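Local coordinates for uncharacterized protein (Escherichia coli UMEA 3162-1, PDB 4X5M) that mediates, as a homodimer, the passage of sugars across the membrane down their concentration gradient, probably by rocking movements that open a central cavity to either side in turn, at residues 49-52 / 53-57; 66-69 / 70-74. All blocks are in the same frame, centred on the assembly; numbering follows the deposited sequence.

From the N terminus the chain runs through helices 3-17 and 20-29 before it reaches helix 37-57, whose last turns hold interaction 1. Helix 60-86 follows directly and carries interaction 2 towards its middle. Each contact joins adjoining turns of a single helix, so neither closes a loop, and the two come in series without nesting or crossing. Their side chains nevertheless meet in space: W50 CB packs on N66 CG at 3.4 Å, and I51 reaches N66, I67 and L70. That seam ties the second transmembrane helix to the third, and both W50 and N66 border the same monoolein-type lipid, OLB.

Interaction 1 (49-52 / 53-57); sequences SWIA and YGIMR. With OLB ((2S)-2,3-dihydroxypropyl (9Z)-octadec-9-enoate), chain G.
W50 and Y53 lie side by side on one flank of helix 37-57, pointing the same way, and their rings make the tight part of this contact. The outer corner of the indole, CZ3 of W50, comes to 3.6 Å from CD2 of Y53. The ring planes stand at 73° to each other with centroids 5.7 Å apart, an oblique meeting. Y53 swings its ring back against W50 because CG is anti to the backbone N (chi1 -175°). CG of R57 lies over the Y53 face turned away from W50.

Beneath the rings is regular alpha-helix, with N-H groups of Y53, G54, I55 and M56 bonded to the carbonyls four residues back; the shortest joins G54 N to W50 O at 2.6 Å. This is the end of the second transmembrane helix of the PQ-loop, or SemiSWEET, three-helix bundle, here in its inward-open state. The glycerol end of OLB sits over one indole face, C24 being 3.9 Å from CH2 of W50, while W50 NE1 bonds T15 OG1 of the second subunit and Y53 OH bonds D59 of that subunit. With an alanine in place of W50, T15 of the second subunit would probably lose this donor, and a gap is likely to open between Y53 and the lipid headgroup.

On the surface side packing is looser: CG2 of I51 is 4.3 Å from CD1 of I55, which also touches an oleic acid. M56, likewise on the surface, folds back on the A52 carbonyl: SD of M56 lies 3.4 Å from A52 O, and the bend at chi3 (-5°) brings CE to 3.5 Å from the same oxygen.

Interaction 2 (66-69 / 70-74); sequences NIVT and LFLAA. With OLB ((2S)-2,3-dihydroxypropyl (9Z)-octadec-9-enoate), chain G; OLA (oleic acid), chain E.
I67 and F71, one helical turn apart, point the same way, the isoleucine lying alongside the phenyl ring. CG2 of I67 meets CE1 of F71 at 4.0 Å, and the carbonyl oxygen of I67 lies in the plane of that ring at its edge, 3.2 Å from CD1 of F71. One face of the ring is covered by the tail of an oleic acid, with OLA C15 3.6 Å from CZ of F71. A looser pair follows a residue on, where CG1 of V68 is 4.4 Å from CD1 of L72.

N66 faces elsewhere by its place round the helix, and with CG anti to the carbonyl carbon (chi1 -72°) its amide reaches the OLB headgroup: ND2 of N66 donates to OLB O23 at 2.9 Å, and also bonds V62 O. N66 of the second subunit bonds OLB too, so the lipid lies between the two copies in the dimer.

In the backbone, T69 O accepts two bonds: A73 N comes in nearly along the C=O axis at 2.7 Å, whereas L72 N approaches from well above the carbonyl plane. The V68 O bond from L72 N is weak.

Helix 60-86 is thus walled on one side by helix 37-57, where T69 rests on F43 and both L70 and A73 on L44, while V68 and T69 also touch T16 of helix 3-17.

Interaction 1 (49-52 / 53-57)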
# COMPACT_ATOMS: atom_id res chain seq x y z
N SER A 49 12.87 -2.87 -0.65
CA SER A 49 13.65 -1.76 -0.11
C SER A 49 13.18 -1.37 1.29
O SER A 49 13.99 -0.99 2.14
CB SER A 49 13.58 -0.55 -1.05
OG SER A 49 14.09 -0.87 -2.33
N TRP A 50 11.87 -1.46 1.54
CA TRP A 50 11.33 -1.22 2.87
C TRP A 50 11.86 -2.24 3.87
O TRP A 50 12.16 -1.91 5.02
CB TRP A 50 9.80 -1.26 2.87
CG TRP A 50 9.13 0.01 2.43
CD1 TRP A 50 8.34 0.18 1.33
CD2 TRP A 50 9.18 1.28 3.09
NE1 TRP A 50 7.90 1.48 1.26
CE2 TRP A 50 8.40 2.18 2.34
CE3 TRP A 50 9.80 1.75 4.25
CZ2 TRP A 50 8.23 3.51 2.69
CZ3 TRP A 50 9.63 3.08 4.61
CH2 TRP A 50 8.85 3.94 3.83
N ILE A 51 11.97 -3.49 3.42
CA ILE A 51 12.48 -4.57 4.25
C ILE A 51 13.93 -4.29 4.64
O ILE A 51 14.31 -4.44 5.81
CB ILE A 51 12.38 -5.93 3.54
CG1 ILE A 51 10.91 -6.30 3.31
CG2 ILE A 51 13.07 -7.01 4.36
CD1 ILE A 51 10.71 -7.63 2.63
N ALA A 52 14.74 -3.87 3.67
CA ALA A 52 16.11 -3.47 3.94
C ALA A 52 16.13 -2.28 4.91
O ALA A 52 16.94 -2.24 5.84
CB ALA A 52 16.83 -3.11 2.65
N TYR A 53 15.22 -1.34 4.67
CA TYR A 53 15.09 -0.16 5.53
C TYR A 53 14.69 -0.55 6.94
O TYR A 53 15.25 -0.05 7.92
CB TYR A 53 14.06 0.81 4.94
CG TYR A 53 13.95 2.11 5.69
CD1 TYR A 53 15.01 3.00 5.73
CD2 TYR A 53 12.77 2.47 6.34
CE1 TYR A 53 14.92 4.20 6.40
CE2 TYR A 53 12.67 3.67 7.02
CZ TYR A 53 13.75 4.53 7.05
OH TYR A 53 13.66 5.73 7.72
N GLY A 54 13.71 -1.45 7.05
CA GLY A 54 13.24 -1.92 8.33
C GLY A 54 14.32 -2.61 9.15
O GLY A 54 14.38 -2.45 10.37
N ILE A 55 15.17 -3.38 8.47
CA ILE A 55 16.27 -4.06 9.13
C ILE A 55 17.30 -3.06 9.63
O ILE A 55 17.78 -3.14 10.76
CB ILE A 55 16.96 -5.08 8.19
CG1 ILE A 55 16.01 -6.23 7.87
CG2 ILE A 55 18.24 -5.61 8.81
CD1 ILE A 55 16.56 -7.21 6.85
N MET A 56 17.63 -2.10 8.77
CA MET A 56 18.62 -1.08 9.11
C MET A 56 18.11 -0.11 10.18
O MET A 56 18.90 0.56 10.84
CB MET A 56 19.03 -0.30 7.85
CG MET A 56 19.87 -1.11 6.88
SD MET A 56 19.84 -0.53 5.16
CE MET A 56 18.62 0.77 5.23
N ARG A 57 16.79 -0.06 10.34
CA ARG A 57 16.16 0.83 11.32
C ARG A 57 15.76 0.10 12.60
O ARG A 57 15.34 0.74 13.57
CB ARG A 57 14.93 1.51 10.72
CG ARG A 57 15.24 2.63 9.74
CD ARG A 57 15.59 3.91 10.47
NE ARG A 57 14.45 4.45 11.20
CZ ARG A 57 14.47 5.59 11.88
NH1 ARG A 57 15.58 6.32 11.91
NH2 ARG A 57 13.38 6.01 12.51
C1 OLB G . 3.83 -0.93 2.51
C2 OLB G . 2.42 -1.35 2.16
C3 OLB G . 2.16 -0.98 0.71
C4 OLB G . 0.85 -0.23 0.59
C5 OLB G . 0.97 0.83 -0.49
O19 OLB G . 4.67 -0.87 1.64
O20 OLB G . 4.15 -0.59 3.83
C21 OLB G . 5.27 0.26 3.93
C22 OLB G . 5.33 0.82 5.33
O23 OLB G . 6.37 0.18 6.04
C24 OLB G . 5.60 2.30 5.27
O25 OLB G . 4.37 2.99 5.34
C6 OLB G . -0.29 1.67 -0.63
C7 OLB G . -1.43 0.82 -1.17
C8 OLB G . -1.92 1.28 -2.54
C9 OLB G . -3.05 2.28 -2.44
C10 OLB G . -4.36 1.93 -2.36
C11 OLB G . -4.79 0.48 -2.40
C12 OLB G . -4.98 0.02 -3.83
C13 OLB G . -4.29 -1.32 -3.96
C14 OLB G . -3.87 -1.58 -5.39
C15 OLB G . -3.13 -2.90 -5.42
C16 OLB G . -1.91 -2.78 -4.54
C17 OLB G . -1.72 -4.05 -3.74
C18 OLB G . -1.21 -3.69 -2.37

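Interaction 2 (66-69 / 70-74)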
# COMPACT_ATOMS: atom_id res chain seq x y z
N ASN A 66 5.75 -5.16 5.45
CA ASN A 66 6.21 -5.38 4.09
C ASN A 66 6.52 -6.84 3.77
O ASN A 66 6.47 -7.25 2.62
CB ASN A 66 7.43 -4.51 3.81
CG ASN A 66 7.08 -3.04 3.68
OD1 ASN A 66 6.71 -2.57 2.61
ND2 ASN A 66 7.20 -2.31 4.78
N ILE A 67 6.85 -7.62 4.80
CA ILE A 67 7.08 -9.04 4.60
C ILE A 67 5.76 -9.72 4.25
O ILE A 67 5.69 -10.53 3.32
CB ILE A 67 7.71 -9.71 5.84
CG1 ILE A 67 9.16 -9.26 6.01
CG2 ILE A 67 7.65 -11.23 5.72
CD1 ILE A 67 9.82 -9.77 7.27
N VAL A 68 4.70 -9.39 5.00
CA VAL A 68 3.37 -9.90 4.71
C VAL A 68 2.90 -9.41 3.34
O VAL A 68 2.31 -10.17 2.56
CB VAL A 68 2.35 -9.49 5.79
CG1 VAL A 68 0.95 -9.93 5.39
CG2 VAL A 68 2.72 -10.08 7.13
N THR A 69 3.17 -8.14 3.05
CA THR A 69 2.86 -7.56 1.74
C THR A 69 3.56 -8.35 0.64
O THR A 69 2.96 -8.62 -0.41
CB THR A 69 3.29 -6.08 1.66
OG1 THR A 69 2.57 -5.32 2.64
CG2 THR A 69 3.00 -5.51 0.28
N LEU A 70 4.81 -8.72 0.88
CA LEU A 70 5.58 -9.50 -0.08
C LEU A 70 4.93 -10.85 -0.35
O LEU A 70 4.86 -11.30 -1.49
CB LEU A 70 7.02 -9.69 0.42
CG LEU A 70 7.94 -10.54 -0.46
CD1 LEU A 70 8.14 -9.89 -1.82
CD2 LEU A 70 9.27 -10.78 0.23
N PHE A 71 4.46 -11.50 0.71
CA PHE A 71 3.82 -12.81 0.59
C PHE A 71 2.45 -12.73 -0.09
O PHE A 71 1.89 -13.74 -0.49
CB PHE A 71 3.68 -13.47 1.96
CG PHE A 71 4.87 -14.28 2.37
CD1 PHE A 71 6.00 -13.67 2.91
CD2 PHE A 71 4.87 -15.66 2.23
CE1 PHE A 71 7.10 -14.41 3.28
CE2 PHE A 71 5.97 -16.41 2.61
CZ PHE A 71 7.08 -15.79 3.14
N LEU A 72 1.92 -11.51 -0.20
CA LEU A 72 0.64 -11.30 -0.87
C LEU A 72 0.84 -10.81 -2.30
O LEU A 72 0.12 -11.21 -3.21
CB LEU A 72 -0.21 -10.30 -0.09
CG LEU A 72 -0.89 -10.84 1.18
CD1 LEU A 72 -1.64 -9.73 1.90
CD2 LEU A 72 -1.83 -11.98 0.83
N ALA A 73 1.83 -9.94 -2.49
CA ALA A 73 2.06 -9.30 -3.79
C ALA A 73 2.80 -10.21 -4.77
O ALA A 73 2.48 -10.25 -5.95
CB ALA A 73 2.82 -8.00 -3.60
N ALA A 74 3.81 -10.92 -4.27
CA ALA A 74 4.62 -11.79 -5.13
C ALA A 74 3.81 -12.90 -5.82
O ALA A 74 3.98 -13.12 -7.02
CB ALA A 74 5.78 -12.40 -4.33
C1 OLB G . 3.83 -0.93 2.51
C2 OLB G . 2.42 -1.35 2.16
C3 OLB G . 2.16 -0.98 0.71
C4 OLB G . 0.85 -0.23 0.59
C5 OLB G . 0.97 0.83 -0.49
O19 OLB G . 4.67 -0.87 1.64
O20 OLB G . 4.15 -0.59 3.83
C21 OLB G . 5.27 0.26 3.93
C22 OLB G . 5.33 0.82 5.33
O23 OLB G . 6.37 0.18 6.04
C24 OLB G . 5.60 2.30 5.27
O25 OLB G . 4.37 2.99 5.34
C6 OLB G . -0.29 1.67 -0.63
C7 OLB G . -1.43 0.82 -1.17
C8 OLB G . -1.92 1.28 -2.54
C9 OLB G . -3.05 2.28 -2.44
C10 OLB G . -4.36 1.93 -2.36
C11 OLB G . -4.79 0.48 -2.40
C12 OLB G . -4.98 0.02 -3.83
C13 OLB G . -4.29 -1.32 -3.96
C14 OLB G . -3.87 -1.58 -5.39
C15 OLB G . -3.13 -2.90 -5.42
C16 OLB G . -1.91 -2.78 -4.54
C17 OLB G . -1.72 -4.05 -3.74
C18 OLB G . -1.21 -3.69 -2.37
C1 OLA E . 15.92 -9.01 11.74
O1 OLA E . 17.11 -9.36 11.56
O2 OLA E . 15.67 -7.96 12.40
C2 OLA E . 14.79 -9.84 11.18
C3 OLA E . 14.63 -9.52 9.71
C4 OLA E . 14.53 -10.79 8.90
C5 OLA E . 14.92 -10.49 7.47
C6 OLA E . 14.23 -11.43 6.52
C7 OLA E . 14.43 -10.94 5.10
C8 OLA E . 13.73 -11.87 4.13
C9 OLA E . 12.33 -11.36 3.88
C10 OLA E . 11.44 -12.11 3.19
C11 OLA E . 11.82 -13.48 2.67
C12 OLA E . 10.62 -14.12 2.02
C13 OLA E . 10.94 -15.53 1.60
C14 OLA E . 10.41 -15.78 0.20
C15 OLA E . 8.95 -15.39 0.12
C16 OLA E . 8.54 -15.28 -1.33
C17 OLA E . 7.14 -14.73 -1.43
C18 OLA E . 6.14 -15.83 -1.16